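Local coordinates for aerobactin synthase IucC (Klebsiella pneumoniae, PDB 6CN7), which catalyses the attachment of a second N-acetyl-N-hydroxylysine to N-citryl-N-acetyl-N-hydroxylysine, probably with ATP, completing the siderophore aerobactin, at residues A[309-314]-A[410-415]; A[449-452]-A[458-461]; A[518-523]-A[528-533]. The protein carries 5 engineered substitutions. All blocks are in the same frame, centred on the assembly; numbering follows the deposited sequence.

Interaction 1. Residues A[309-314]-A[410-415]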
ATOM      1  N   ALA A 309     -21.564 -22.247 -32.781  1.00 65.90           N
ATOM      2  CA  ALA A 309     -22.489 -21.845 -33.835  1.00 66.74           C
ATOM      3  C   ALA A 309     -22.747 -22.981 -34.817  1.00 70.85           C
ATOM      4  O   ALA A 309     -23.872 -23.144 -35.302  1.00 72.74           O
ATOM      5  CB  ALA A 309     -21.942 -20.621 -34.573  1.00 64.21           C
ATOM      6  N   THR A 310     -21.719 -23.777 -35.116  1.00 71.48           N
ATOM      7  CA  THR A 310     -21.845 -24.847 -36.100  1.00 76.83           C
ATOM      8  C   THR A 310     -22.473 -26.093 -35.490  1.00 75.62           C
ATOM      9  O   THR A 310     -23.445 -26.636 -36.029  1.00 80.48           O
ATOM     10  CB  THR A 310     -20.467 -25.175 -36.684  1.00 82.06           C
ATOM     11  OG1 THR A 310     -19.958 -24.034 -37.384  1.00 84.95           O
ATOM     12  CG2 THR A 310     -20.540 -26.364 -37.640  1.00 85.06           C
ATOM     13  N   ASP A 311     -21.927 -26.561 -34.372  1.00 68.69           N
ATOM     14  CA  ASP A 311     -22.379 -27.807 -33.772  1.00 60.79           C
ATOM     15  C   ASP A 311     -23.854 -27.723 -33.397  1.00 53.79           C
ATOM     16  O   ASP A 311     -24.270 -26.828 -32.656  1.00 52.27           O
ATOM     17  CB  ASP A 311     -21.535 -28.115 -32.540  1.00 63.73           C
ATOM     18  CG  ASP A 311     -21.843 -29.472 -31.956  1.00 64.08           C
ATOM     19  OD1 ASP A 311     -22.777 -29.566 -31.135  1.00 65.84           O
ATOM     20  OD2 ASP A 311     -21.158 -30.450 -32.322  1.00 65.02           O
ATOM     21  N   ALA A 312     -24.646 -28.674 -33.901  1.00 56.76           N
ATOM     22  CA  ALA A 312     -26.087 -28.639 -33.671  1.00 58.63           C
ATOM     23  C   ALA A 312     -26.426 -28.875 -32.205  1.00 55.76           C
ATOM     24  O   ALA A 312     -27.318 -28.217 -31.657  1.00 59.04           O
ATOM     25  CB  ALA A 312     -26.786 -29.673 -34.553  1.00 60.15           C
ATOM     26  N   THR A 313     -25.735 -29.812 -31.556  1.00 51.72           N
ATOM     27  CA  THR A 313     -25.994 -30.075 -30.143  1.00 48.30           C
ATOM     28  C   THR A 313     -25.747 -28.830 -29.300  1.00 51.51           C
ATOM     29  O   THR A 313     -26.514 -28.533 -28.376  1.00 56.36           O
ATOM     30  CB  THR A 313     -25.122 -31.234 -29.658  1.00 48.26           C
ATOM     31  OG1 THR A 313     -25.412 -32.404 -30.430  1.00 55.80           O
ATOM     32  CG2 THR A 313     -25.372 -31.531 -28.185  1.00 45.44           C
ATOM     33  N   LEU A 314     -24.677 -28.091 -29.599  1.00 51.36           N
ATOM     34  CA  LEU A 314     -24.385 -26.866 -28.864  1.00 51.45           C
ATOM     35  C   LEU A 314     -25.286 -25.719 -29.302  1.00 53.44           C
ATOM     36  O   LEU A 314     -25.646 -24.871 -28.480  1.00 51.88           O
ATOM     37  CB  LEU A 314     -22.914 -26.490 -29.048  1.00 49.92           C
ATOM     38  CG  LEU A 314     -21.935 -27.568 -28.577  1.00 53.97           C
ATOM     39  CD1 LEU A 314     -20.524 -27.272 -29.042  1.00 51.80           C
ATOM     40  CD2 LEU A 314     -21.975 -27.705 -27.060  1.00 53.84           C
ATOM     41  N   LEU A 410     -21.182 -28.740 -21.949  1.00 45.59           N
ATOM     42  CA  LEU A 410     -19.811 -28.927 -21.486  1.00 45.20           C
ATOM     43  C   LEU A 410     -19.335 -30.352 -21.729  1.00 41.23           C
ATOM     44  O   LEU A 410     -18.189 -30.566 -22.143  1.00 44.79           O
ATOM     45  CB  LEU A 410     -19.712 -28.574 -20.002  1.00 44.13           C
ATOM     46  CG  LEU A 410     -19.982 -27.108 -19.651  1.00 49.61           C
ATOM     47  CD1 LEU A 410     -20.031 -26.925 -18.146  1.00 52.62           C
ATOM     48  CD2 LEU A 410     -18.927 -26.199 -20.264  1.00 53.68           C
ATOM     49  N   TYR A 411     -20.194 -31.342 -21.482  1.00 41.32           N
ATOM     50  CA  TYR A 411     -19.797 -32.727 -21.702  1.00 38.69           C
ATOM     51  C   TYR A 411     -19.674 -33.033 -23.188  1.00 46.12           C
ATOM     52  O   TYR A 411     -18.774 -33.774 -23.603  1.00 48.42           O
ATOM     53  CB  TYR A 411     -20.802 -33.665 -21.038  1.00 38.49           C
ATOM     54  CG  TYR A 411     -20.380 -35.114 -21.018  1.00 43.04           C
ATOM     55  CD1 TYR A 411     -19.187 -35.501 -20.423  1.00 42.64           C
ATOM     56  CD2 TYR A 411     -21.182 -36.099 -21.576  1.00 41.76           C
ATOM     57  CE1 TYR A 411     -18.796 -36.825 -20.397  1.00 40.35           C
ATOM     58  CE2 TYR A 411     -20.801 -37.427 -21.553  1.00 44.03           C
ATOM     59  CZ  TYR A 411     -19.608 -37.783 -20.960  1.00 44.09           C
ATOM     60  OH  TYR A 411     -19.225 -39.105 -20.937  1.00 48.35           O
ATOM     61  N   HIS A 412     -20.566 -32.468 -24.004  1.00 40.76           N
ATOM     62  CA  HIS A 412     -20.486 -32.660 -25.448  1.00 44.74           C
ATOM     63  C   HIS A 412     -19.223 -32.023 -26.013  1.00 43.35           C
ATOM     64  O   HIS A 412     -18.516 -32.633 -26.824  1.00 44.54           O
ATOM     65  CB  HIS A 412     -21.732 -32.080 -26.119  1.00 49.60           C
ATOM     66  CG  HIS A 412     -21.704 -32.146 -27.615  1.00 50.92           C
ATOM     67  ND1 HIS A 412     -21.772 -33.333 -28.311  1.00 51.78           N
ATOM     68  CD2 HIS A 412     -21.623 -31.169 -28.548  1.00 52.71           C
ATOM     69  CE1 HIS A 412     -21.731 -33.086 -29.606  1.00 51.00           C
ATOM     70  NE2 HIS A 412     -21.639 -31.781 -29.777  1.00 54.34           N
ATOM     71  N   LEU A 413     -18.926 -30.788 -25.601  1.00 46.77           N
ATOM     72  CA  LEU A 413     -17.688 -30.145 -26.023  1.00 52.99           C
ATOM     73  C   LEU A 413     -16.484 -31.036 -25.738  1.00 55.25           C
ATOM     74  O   LEU A 413     -15.578 -31.160 -26.571  1.00 51.15           O
ATOM     75  CB  LEU A 413     -17.538 -28.795 -25.317  1.00 51.14           C
ATOM     76  CG  LEU A 413     -16.313 -27.950 -25.683  1.00 52.42           C
ATOM     77  CD1 LEU A 413     -16.322 -27.580 -27.157  1.00 53.18           C
ATOM     78  CD2 LEU A 413     -16.258 -26.698 -24.821  1.00 50.04           C
ATOM     79  N   LEU A 414     -16.470 -31.684 -24.570  1.00 52.04           N
ATOM     80  CA  LEU A 414     -15.337 -32.526 -24.195  1.00 49.86           C
ATOM     81  C   LEU A 414     -15.265 -33.782 -25.057  1.00 50.83           C
ATOM     82  O   LEU A 414     -14.214 -34.094 -25.630  1.00 49.00           O
ATOM     83  CB  LEU A 414     -15.436 -32.900 -22.715  1.00 50.01           C
ATOM     84  CG  LEU A 414     -14.451 -33.964 -22.214  1.00 55.65           C
ATOM     85  CD1 LEU A 414     -13.015 -33.506 -22.410  1.00 57.73           C
ATOM     86  CD2 LEU A 414     -14.715 -34.299 -20.756  1.00 55.79           C
ATOM     87  N   CYS A 415     -16.372 -34.522 -25.156  1.00 50.58           N
ATOM     88  CA  CYS A 415     -16.326 -35.831 -25.800  1.00 48.35           C
ATOM     89  C   CYS A 415     -16.144 -35.728 -27.307  1.00 47.71           C
ATOM     90  O   CYS A 415     -15.544 -36.623 -27.915  1.00 49.69           O
ATOM     91  CB  CYS A 415     -17.594 -36.615 -25.476  1.00 47.58           C
ATOM     92  SG  CYS A 415     -17.806 -36.929 -23.717  1.00 50.19           S
TER
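T313 and H412 mark the closest backbone approach, with their CA atoms 7.7 Å apart, where the junction between helices 291-310 and 312-317 faces helix 395-417. With chi1 at 176°, H412 CG lies opposite the backbone N, which carries the ring to the junction. There NE2 donates to D311 OD2 over 2.9 Å, nearly straight at 170°. The acceptor lies almost in the ring plane and is met on its syn side, though the bond leaves the carboxylate plane. H412 NE2 also reaches OD1 of D311 at 2.8 Å, but that bond is bent and weak. D311 is the N-cap of helix 312-317: its OD1 accepts from L314 N at 2.9 Å through the anti lone pair. One carboxylate thus starts a helix and holds a histidine of another. R416 makes a salt bridge to OD2, and Y417 OH bonds to it as well. T313 CB lies over one face of the H412 ring, 3.7 Å from its centroid, a CH-pi contact. T313 OG1 bonds to H523. L314 comes to the ring edge, its CG lying 3.6 Å from H412 CD2. On the far side of the imidazole, ND1 bonds to Y519 OH.

Interaction 2. Residues A[449-452]-A[458-461]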
ATOM      1  N   MET A 449      -8.380 -23.495 -19.899  1.00 77.07           N
ATOM      2  CA  MET A 449      -8.794 -24.367 -20.990  1.00 74.27           C
ATOM      3  C   MET A 449      -7.729 -25.428 -21.235  1.00 74.35           C
ATOM      4  O   MET A 449      -6.544 -25.105 -21.364  1.00 78.43           O
ATOM      5  CB  MET A 449      -9.046 -23.547 -22.258  1.00 75.46           C
ATOM      6  CG  MET A 449      -9.275 -24.363 -23.519  1.00 80.54           C
ATOM      7  SD  MET A 449      -9.917 -23.332 -24.854  1.00 83.99           S
ATOM      8  CE  MET A 449      -9.548 -24.347 -26.278  1.00 83.68           C
ATOM      9  N   ARG A 450      -8.154 -26.690 -21.302  1.00 69.60           N
ATOM     10  CA  ARG A 450      -7.246 -27.815 -21.481  1.00 68.13           C
ATOM     11  C   ARG A 450      -7.738 -28.703 -22.619  1.00 66.23           C
ATOM     12  O   ARG A 450      -8.919 -28.696 -22.977  1.00 67.88           O
ATOM     13  CB  ARG A 450      -7.112 -28.637 -20.187  1.00 72.02           C
ATOM     14  CG  ARG A 450      -6.476 -27.876 -19.024  1.00 75.61           C
ATOM     15  CD  ARG A 450      -6.258 -28.785 -17.822  1.00 82.20           C
ATOM     16  NE  ARG A 450      -5.696 -28.076 -16.673  1.00 90.77           N
ATOM     17  CZ  ARG A 450      -4.399 -27.853 -16.481  1.00 96.03           C
ATOM     18  NH1 ARG A 450      -3.503 -28.273 -17.366  1.00 99.05           N
ATOM     19  NH2 ARG A 450      -3.992 -27.202 -15.398  1.00 95.88           N
ATOM     20  N   LEU A 451      -6.815 -29.483 -23.182  1.00 60.77           N
ATOM     21  CA  LEU A 451      -7.104 -30.353 -24.313  1.00 63.86           C
ATOM     22  C   LEU A 451      -6.689 -31.781 -23.984  1.00 65.61           C
ATOM     23  O   LEU A 451      -5.895 -32.027 -23.073  1.00 69.25           O
ATOM     24  CB  LEU A 451      -6.378 -29.887 -25.578  1.00 69.71           C
ATOM     25  CG  LEU A 451      -6.652 -28.460 -26.049  1.00 71.15           C
ATOM     26  CD1 LEU A 451      -5.688 -28.087 -27.157  1.00 71.77           C
ATOM     27  CD2 LEU A 451      -8.087 -28.333 -26.517  1.00 72.49           C
ATOM     28  N   VAL A 452      -7.232 -32.722 -24.751  1.00 61.79           N
ATOM     29  CA  VAL A 452      -6.950 -34.141 -24.573  1.00 62.15           C
ATOM     30  C   VAL A 452      -5.699 -34.501 -25.359  1.00 64.80           C
ATOM     31  O   VAL A 452      -5.489 -34.019 -26.479  1.00 66.03           O
ATOM     32  CB  VAL A 452      -8.155 -34.998 -25.011  1.00 59.93           C
ATOM     33  CG1 VAL A 452      -8.370 -34.914 -26.523  1.00 61.50           C
ATOM     34  CG2 VAL A 452      -7.975 -36.445 -24.569  1.00 59.71           C
ATOM     35  N   GLU A 458     -11.767 -33.704 -34.873  1.00 74.34           N
ATOM     36  CA  GLU A 458     -12.512 -32.481 -34.608  1.00 70.78           C
ATOM     37  C   GLU A 458     -11.642 -31.383 -34.013  1.00 69.43           C
ATOM     38  O   GLU A 458     -12.111 -30.246 -33.888  1.00 69.58           O
ATOM     39  CB  GLU A 458     -13.685 -32.779 -33.668  1.00 65.37           C
ATOM     40  CG  GLU A 458     -14.654 -33.837 -34.183  1.00 67.51           C
ATOM     41  CD  GLU A 458     -14.248 -35.252 -33.805  1.00 70.92           C
ATOM     42  OE1 GLU A 458     -13.093 -35.444 -33.368  1.00 73.11           O
ATOM     43  OE2 GLU A 458     -15.084 -36.173 -33.941  1.00 73.47           O
ATOM     44  N   MET A 459     -10.396 -31.686 -33.646  1.00 72.42           N
ATOM     45  CA  MET A 459      -9.480 -30.698 -33.094  1.00 76.17           C
ATOM     46  C   MET A 459      -8.520 -30.122 -34.126  1.00 76.15           C
ATOM     47  O   MET A 459      -7.778 -29.189 -33.801  1.00 74.64           O
ATOM     48  CB  MET A 459      -8.662 -31.315 -31.954  1.00 78.69           C
ATOM     49  CG  MET A 459      -9.110 -30.886 -30.581  1.00 80.61           C
ATOM     50  SD  MET A 459      -8.064 -31.562 -29.278  1.00 84.36           S
ATOM     51  CE  MET A 459      -6.583 -30.598 -29.542  1.00 83.85           C
ATOM     52  N   ASP A 460      -8.508 -30.652 -35.350  1.00 79.34           N
ATOM     53  CA  ASP A 460      -7.585 -30.151 -36.362  1.00 82.04           C
ATOM     54  C   ASP A 460      -7.831 -28.683 -36.687  1.00 85.00           C
ATOM     55  O   ASP A 460      -6.913 -28.001 -37.155  1.00 86.14           O
ATOM     56  CB  ASP A 460      -7.692 -30.996 -37.632  1.00 81.52           C
ATOM     57  CG  ASP A 460      -7.164 -32.404 -37.440  1.00 83.82           C
ATOM     58  OD1 ASP A 460      -6.633 -32.698 -36.348  1.00 84.19           O
ATOM     59  OD2 ASP A 460      -7.280 -33.217 -38.381  1.00 85.89           O
ATOM     60  N   SER A 461      -9.044 -28.183 -36.448  1.00 86.32           N
ATOM     61  CA  SER A 461      -9.376 -26.797 -36.753  1.00 88.00           C
ATOM     62  C   SER A 461      -8.749 -25.807 -35.780  1.00 88.76           C
ATOM     63  O   SER A 461      -8.795 -24.598 -36.039  1.00 88.35           O
ATOM     64  CB  SER A 461     -10.896 -26.618 -36.749  1.00 88.74           C
ATOM     65  OG  SER A 461     -11.521 -27.534 -37.632  1.00 92.21           O
TER
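M459 reaches from the loop after strand 449-452 back to L451 and V452 of that strand. Its backbone stays well away: the CA atoms of M459 and L451 are 9.1 Å apart. The side chain spans the gap. CB points toward the strand but is still far from it, and its first torsion is unusual, with chi1 at -104°. M459 CG is closer, 4.9 Å from L451 CD2. From there the chain runs on extended to SD, the first atom to arrive. M459 SD lies 4.3 Å from V452 CG1, a loose apolar contact. Rotation about the CG-SD bond (chi3 71°) bends the chain and turns CE away from V452 and onto L451. M459 CE is 3.6 Å from L451 CD1. M459 CE also rests 4.0 Å from L451 CB, so the methyl meets the leucine along its length and not just at one branch.

Strand 449-452 is the middle strand of a small mixed sheet. It pairs antiparallel with 419-421 and parallel with 472-473; R450 bonds to A420 and L451 to L473 through the backbone. M459, at the end of a short 3-10 segment, fastens the loop after the strand back onto this sheet. All three touching side chains are buried. L462 and T470 also pack on L451, while F533 and L478 pack on V452. Next to M459, E458 OE1 forms a salt bridge with R529, which ties the same turn to helix 527-532.

Interaction 3. Residues A[518-523]-A[528-533]; sequences DYMQEH and ARFALF
Y519 and H523 both touch F530, and they are tied to each other: the carbonyl O of Y519 accepts from H523 ND1 over 3.0 Å, almost straight at 172°, with the acceptor in the plane of the imidazole. E522 N adds a weak bond to the same oxygen. The setting is a helix-loop-helix corner: helix 505-521 leads through a short loop into helix 527-532, and F530 of the second helix packs back onto the end of the first. The bond to Y519 O fixes the rotation of the H523 ring. Its other nitrogen, NE2, bonds to T313, so the ring is held at both ends.

F530 is buried, and its CB is directed toward helix 505-521. Y519 comes to its outer end, with CE2 3.6 Å from F530 CZ. The two rings are oblique, with centroids 5.5 Å apart and planes at 65°. Y519 OH lies near the F530 edge but bonds to H412. The backbone of H523 also closes on the phenyl, its O lying 3.6 Å from F530 CE2. C415 of helix 395-417 packs on F530 as well, and F536 lies against M520.

M520 runs over one face of the phenyl, in the direction opposite to that of the F530 side chain. M520 CG, placed anti to the carbonyl carbon (chi1 -70°), sits above the middle of the F530 ring, 3.5 Å from the centroid, in a CH-pi contact. The sulfur follows over the same face as a Met-aromatic contact, with M520 SD 3.6 Å from F530 CG.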
ATOM      1  N   ASP A 518     -29.892 -39.959 -21.801  1.00 53.31           N
ATOM      2  CA  ASP A 518     -30.614 -39.547 -23.000  1.00 57.30           C
ATOM      3  C   ASP A 518     -29.664 -38.908 -24.002  1.00 54.72           C
ATOM      4  O   ASP A 518     -29.687 -39.231 -25.194  1.00 54.14           O
ATOM      5  CB  ASP A 518     -31.738 -38.576 -22.632  1.00 57.78           C
ATOM      6  CG  ASP A 518     -32.836 -39.231 -21.816  1.00 63.26           C
ATOM      7  OD1 ASP A 518     -32.780 -40.466 -21.627  1.00 66.74           O
ATOM      8  OD2 ASP A 518     -33.752 -38.508 -21.361  1.00 61.71           O
ATOM      9  N   TYR A 519     -28.806 -38.005 -23.528  1.00 52.28           N
ATOM     10  CA  TYR A 519     -27.888 -37.316 -24.428  1.00 52.18           C
ATOM     11  C   TYR A 519     -26.977 -38.298 -25.158  1.00 56.45           C
ATOM     12  O   TYR A 519     -26.743 -38.160 -26.364  1.00 56.63           O
ATOM     13  CB  TYR A 519     -27.055 -36.300 -23.651  1.00 51.42           C
ATOM     14  CG  TYR A 519     -25.738 -36.013 -24.314  1.00 53.41           C
ATOM     15  CD1 TYR A 519     -25.658 -35.144 -25.394  1.00 54.15           C
ATOM     16  CD2 TYR A 519     -24.575 -36.625 -23.875  1.00 55.01           C
ATOM     17  CE1 TYR A 519     -24.457 -34.888 -26.011  1.00 55.98           C
ATOM     18  CE2 TYR A 519     -23.367 -36.376 -24.481  1.00 54.81           C
ATOM     19  CZ  TYR A 519     -23.314 -35.510 -25.548  1.00 57.29           C
ATOM     20  OH  TYR A 519     -22.107 -35.269 -26.146  1.00 57.12           O
ATOM     21  N   MET A 520     -26.437 -39.288 -24.443  1.00 54.97           N
ATOM     22  CA  MET A 520     -25.525 -40.235 -25.078  1.00 55.91           C
ATOM     23  C   MET A 520     -26.265 -41.153 -26.045  1.00 57.51           C
ATOM     24  O   MET A 520     -25.728 -41.509 -27.101  1.00 58.99           O
ATOM     25  CB  MET A 520     -24.780 -41.040 -24.012  1.00 54.93           C
ATOM     26  CG  MET A 520     -23.760 -40.209 -23.238  1.00 55.73           C
ATOM     27  SD  MET A 520     -22.719 -41.164 -22.115  1.00 52.56           S
ATOM     28  CE  MET A 520     -23.897 -41.615 -20.843  1.00 45.95           C
ATOM     29  N   GLN A 521     -27.496 -41.546 -25.708  1.00 59.38           N
ATOM     30  CA  GLN A 521     -28.318 -42.291 -26.657  1.00 63.58           C
ATOM     31  C   GLN A 521     -28.420 -41.552 -27.985  1.00 59.28           C
ATOM     32  O   GLN A 521     -28.356 -42.166 -29.055  1.00 61.98           O
ATOM     33  CB  GLN A 521     -29.719 -42.522 -26.088  1.00 73.35           C
ATOM     34  CG  GLN A 521     -29.877 -43.776 -25.248  1.00 81.11           C
ATOM     35  CD  GLN A 521     -31.336 -44.116 -24.999  1.00 88.03           C
ATOM     36  OE1 GLN A 521     -32.235 -43.458 -25.525  1.00 88.89           O
ATOM     37  NE2 GLN A 521     -31.579 -45.146 -24.198  1.00 91.36           N
ATOM     38  N   GLU A 522     -28.579 -40.229 -27.933  1.00 58.70           N
ATOM     39  CA  GLU A 522     -28.766 -39.433 -29.137  1.00 59.81           C
ATOM     40  C   GLU A 522     -27.509 -39.336 -29.993  1.00 57.18           C
ATOM     41  O   GLU A 522     -27.572 -38.771 -31.090  1.00 52.52           O
ATOM     42  CB  GLU A 522     -29.240 -38.029 -28.753  1.00 63.25           C
ATOM     43  CG  GLU A 522     -30.582 -38.014 -28.027  1.00 71.63           C
ATOM     44  CD  GLU A 522     -30.981 -36.634 -27.541  1.00 79.02           C
ATOM     45  OE1 GLU A 522     -30.123 -35.722 -27.547  1.00 78.60           O
ATOM     46  OE2 GLU A 522     -32.158 -36.461 -27.157  1.00 83.66           O
ATOM     47  N   HIS A 523     -26.378 -39.869 -29.530  1.00 57.84           N
ATOM     48  CA  HIS A 523     -25.114 -39.788 -30.264  1.00 57.38           C
ATOM     49  C   HIS A 523     -24.422 -41.146 -30.241  1.00 58.19           C
ATOM     50  O   HIS A 523     -23.332 -41.300 -29.682  1.00 59.35           O
ATOM     51  CB  HIS A 523     -24.223 -38.697 -29.671  1.00 54.00           C
ATOM     52  CG  HIS A 523     -24.808 -37.324 -29.774  1.00 57.94           C
ATOM     53  ND1 HIS A 523     -25.740 -36.842 -28.881  1.00 58.65           N
ATOM     54  CD2 HIS A 523     -24.604 -36.335 -30.676  1.00 61.10           C
ATOM     55  CE1 HIS A 523     -26.077 -35.610 -29.221  1.00 60.16           C
ATOM     56  NE2 HIS A 523     -25.404 -35.279 -30.308  1.00 60.38           N
ATOM     57  N   ALA A 528     -17.551 -44.765 -28.377  1.00 57.30           N
ATOM     58  CA  ALA A 528     -16.193 -44.908 -27.863  1.00 59.28           C
ATOM     59  C   ALA A 528     -15.763 -43.676 -27.076  1.00 59.88           C
ATOM     60  O   ALA A 528     -15.146 -43.799 -26.011  1.00 62.51           O
ATOM     61  CB  ALA A 528     -15.224 -45.174 -29.012  1.00 60.04           C
ATOM     62  N   ARG A 529     -16.071 -42.480 -27.583  1.00 59.52           N
ATOM     63  CA  ARG A 529     -15.712 -41.259 -26.867  1.00 55.04           C
ATOM     64  C   ARG A 529     -16.292 -41.256 -25.459  1.00 52.98           C
ATOM     65  O   ARG A 529     -15.644 -40.788 -24.514  1.00 50.29           O
ATOM     66  CB  ARG A 529     -16.194 -40.031 -27.642  1.00 55.55           C
ATOM     67  CG  ARG A 529     -15.530 -39.838 -28.998  1.00 59.57           C
ATOM     68  CD  ARG A 529     -14.080 -39.397 -28.855  1.00 62.50           C
ATOM     69  NE  ARG A 529     -13.422 -39.249 -30.152  1.00 63.96           N
ATOM     70  CZ  ARG A 529     -13.462 -38.149 -30.897  1.00 62.37           C
ATOM     71  NH1 ARG A 529     -14.134 -37.080 -30.485  1.00 59.48           N
ATOM     72  NH2 ARG A 529     -12.827 -38.116 -32.061  1.00 63.98           N
ATOM     73  N   PHE A 530     -17.511 -41.774 -25.296  1.00 55.55           N
ATOM     74  CA  PHE A 530     -18.141 -41.775 -23.979  1.00 57.01           C
ATOM     75  C   PHE A 530     -17.459 -42.764 -23.042  1.00 58.43           C
ATOM     76  O   PHE A 530     -17.320 -42.495 -21.843  1.00 58.78           O
ATOM     77  CB  PHE A 530     -19.631 -42.091 -24.114  1.00 55.31           C
ATOM     78  CG  PHE A 530     -20.408 -41.046 -24.866  1.00 56.28           C
ATOM     79  CD1 PHE A 530     -20.101 -39.702 -24.732  1.00 55.43           C
ATOM     80  CD2 PHE A 530     -21.446 -41.406 -25.710  1.00 56.69           C
ATOM     81  CE1 PHE A 530     -20.810 -38.738 -25.420  1.00 53.19           C
ATOM     82  CE2 PHE A 530     -22.161 -40.443 -26.404  1.00 57.75           C
ATOM     83  CZ  PHE A 530     -21.841 -39.108 -26.257  1.00 54.42           C
ATOM     84  N   ALA A 531     -17.027 -43.914 -23.564  1.00 57.41           N
ATOM     85  CA  ALA A 531     -16.225 -44.827 -22.757  1.00 57.22           C
ATOM     86  C   ALA A 531     -14.923 -44.164 -22.327  1.00 59.98           C
ATOM     87  O   ALA A 531     -14.432 -44.395 -21.216  1.00 61.91           O
ATOM     88  CB  ALA A 531     -15.941 -46.110 -23.535  1.00 51.18           C
ATOM     89  N   LEU A 532     -14.354 -43.331 -23.197  1.00 58.15           N
ATOM     90  CA  LEU A 532     -13.106 -42.646 -22.878  1.00 57.93           C
ATOM     91  C   LEU A 532     -13.312 -41.565 -21.826  1.00 54.83           C
ATOM     92  O   LEU A 532     -12.387 -41.266 -21.061  1.00 51.97           O
ATOM     93  CB  LEU A 532     -12.512 -42.049 -24.154  1.00 64.59           C
ATOM     94  CG  LEU A 532     -11.135 -41.394 -24.050  1.00 68.65           C
ATOM     95  CD1 LEU A 532     -10.067 -42.417 -23.702  1.00 70.20           C
ATOM     96  CD2 LEU A 532     -10.801 -40.691 -25.355  1.00 71.25           C
ATOM     97  N   PHE A 533     -14.505 -40.968 -21.772  1.00 55.30           N
ATOM     98  CA  PHE A 533     -14.813 -39.945 -20.778  1.00 57.08           C
ATOM     99  C   PHE A 533     -16.022 -40.346 -19.942  1.00 60.47           C
ATOM    100  O   PHE A 533     -17.030 -39.631 -19.927  1.00 64.01           O
ATOM    101  CB  PHE A 533     -15.095 -38.598 -21.453  1.00 57.09           C
ATOM    102  CG  PHE A 533     -13.931 -38.034 -22.211  1.00 56.71           C
ATOM    103  CD1 PHE A 533     -12.805 -37.580 -21.547  1.00 61.11           C
ATOM    104  CD2 PHE A 533     -13.978 -37.929 -23.591  1.00 56.21           C
ATOM    105  CE1 PHE A 533     -11.736 -37.050 -22.246  1.00 60.63           C
ATOM    106  CE2 PHE A 533     -12.915 -37.400 -24.297  1.00 59.14           C
ATOM    107  CZ  PHE A 533     -11.793 -36.959 -23.625  1.00 57.90           C
TER

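Interactions 1 and 2 are buried; interaction 3 is only partly so. Interaction 1 centres on a polar, charged bond, and it joins parts distant in sequence, from one family region to the other. Interactions 2 and 3 are local and apolar, each closing a short connection within the FhuF-like region: one brings a loop back to a sheet, the other folds two helices together with aromatic rings and sulfur. Interactions 1 and 3 touch directly, through polar atoms and through packing, so helix 395-417 serves both. Interaction 2 does not touch interaction 1. A salt bridge and a packing contact join it to interaction 3.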